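Local coordinates for SnoaL-like domain-containing protein (Agrobacterium tumefaciens str. C58, PDB 3DXO) that is a putative isomerase of the SnoaL-like family, at the interface of chains A and B. Sequence-based numbering; all coordinates share one arbitrary frame. Chains: chain A/B, uncharacterized SnoaL-like Protein.

The interface of chains A and B. Residues chain A 39-41, 113-115; chain B 75-76.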
loop_
_atom_site.group_PDB
_atom_site.type_symbol
_atom_site.label_atom_id
_atom_site.label_comp_id
_atom_site.label_asym_id
_atom_site.label_seq_id
_atom_site.Cartn_x
_atom_site.Cartn_y
_atom_site.Cartn_z
ATOM N N VAL A 39 6.426 -7.503 -5.225
ATOM C CA VAL A 39 7.537 -7.215 -4.333
ATOM C C VAL A 39 7.050 -7.066 -2.886
ATOM O O VAL A 39 6.045 -6.388 -2.639
ATOM C CB VAL A 39 8.388 -5.974 -4.741
ATOM C CG1 VAL A 39 7.589 -4.699 -4.620
ATOM C CG2 VAL A 39 9.633 -5.910 -3.873
ATOM N N ASP A 40 7.744 -7.739 -1.958
ATOM C CA ASP A 40 7.500 -7.618 -0.520
ATOM C C ASP A 40 8.894 -7.507 0.143
ATOM O O ASP A 40 9.905 -7.394 -0.555
ATOM C CB ASP A 40 6.604 -8.752 0.011
ATOM C CG ASP A 40 7.297 -10.139 0.055
ATOM O OD1 ASP A 40 8.553 -10.261 0.168
ATOM O OD2 ASP A 40 6.523 -11.116 0.009
ATOM N N PRO A 41 8.966 -7.505 1.480
ATOM C CA PRO A 41 10.308 -7.348 2.066
ATOM C C PRO A 41 11.258 -8.529 1.880
ATOM O O PRO A 41 12.456 -8.373 2.070
ATOM C CB PRO A 41 10.032 -7.168 3.555
ATOM C CG PRO A 41 8.549 -7.040 3.695
ATOM C CD PRO A 41 7.912 -7.625 2.502
ATOM N N VAL A 113 2.334 -4.966 -3.978
ATOM C CA VAL A 113 3.398 -4.535 -3.059
ATOM C C VAL A 113 2.947 -5.000 -1.663
ATOM O O VAL A 113 1.866 -4.603 -1.192
ATOM C CB VAL A 113 3.622 -2.961 -3.081
ATOM C CG1 VAL A 113 4.704 -2.533 -2.059
ATOM C CG2 VAL A 113 3.972 -2.465 -4.495
ATOM N N GLY A 114 3.748 -5.868 -1.037
ATOM C CA GLY A 114 3.460 -6.383 0.310
ATOM C C GLY A 114 4.322 -5.826 1.437
ATOM O O GLY A 114 5.424 -5.330 1.204
ATOM N N PHE A 115 3.809 -5.893 2.656
ATOM C CA PHE A 115 4.535 -5.476 3.832
ATOM C C PHE A 115 4.343 -6.499 4.962
ATOM O O PHE A 115 3.410 -7.294 4.911
ATOM C CB PHE A 115 4.052 -4.106 4.268
ATOM C CG PHE A 115 4.254 -3.028 3.223
ATOM C CD1 PHE A 115 3.286 -2.804 2.239
ATOM C CD2 PHE A 115 5.401 -2.254 3.212
ATOM C CE1 PHE A 115 3.470 -1.832 1.272
ATOM C CE2 PHE A 115 5.584 -1.289 2.248
ATOM C CZ PHE A 115 4.626 -1.073 1.279
ATOM N N GLY B 75 9.085 -0.470 5.626
ATOM C CA GLY B 75 9.204 -0.568 4.195
ATOM C C GLY B 75 10.338 -1.429 3.723
ATOM O O GLY B 75 10.920 -2.208 4.479
ATOM N N HIS B 76 10.625 -1.269 2.438
ATOM C CA HIS B 76 11.659 -2.029 1.754
ATOM C C HIS B 76 11.904 -1.409 0.391
ATOM O O HIS B 76 10.992 -0.810 -0.187
ATOM C CB HIS B 76 11.251 -3.499 1.609
ATOM C CG HIS B 76 9.923 -3.692 0.960
ATOM N ND1 HIS B 76 9.759 -3.706 -0.407
ATOM C CD2 HIS B 76 8.694 -3.876 1.491
ATOM C CE1 HIS B 76 8.485 -3.899 -0.691
ATOM N NE2 HIS B 76 7.819 -4.016 0.443
#
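The imidazole of B:His76 lays one face against the A:Asp40–A:Pro41 peptide. The carbonyl carbon C of A:Asp40 sits over the ring centre, 3.7 Å from the centroid. The tertiary amide nitrogen of A:Pro41 lies over the same face but nearer the rim, with its N 3.6 Å from B:His76 CD2. On this face backbone does most of the touching, and the A:Asp40 carboxylate stays away, its OD1 6.3 Å from B:His76 NE2. The pyrrolidine ring of A:Pro41 follows on, its CG 3.9 Å from B:His76 CD2.

At the CE1 corner of the imidazole stands the valine at the end of strand 36-39. A:Val39 CG2, the methyl anti to the backbone N, comes within 3.9 Å of B:His76 CE1. The side chains of A:Phe115 and B:His76 run at about a right angle. NE2 lies above the phenyl face, offset toward its CD2–CE2 rim, with CE2 4.0 Å from B:His76 NE2.

The far nitrogen of the imidazole makes the polar link. B:His76 NE2 donates to the backbone carbonyl O of A:Gly114 at 2.8 Å. The donor lies nearly in line with the C=O bond (174°), and the oxygen is 19° out of the ring plane. This bond and the peptide packed on one face should limit rotation of the ring. With CG between the backbone N and carbonyl carbon (chi1 54°), NE2 is directed to this carbonyl.

Strand 72-76 of one chain thus sends a histidine between the loop after strand 36-39 and strand 109-117 of the other. The two-fold axis repeats the contact with chains exchanged. The site joins the two copies in the deposited dimer, which may be the biological form.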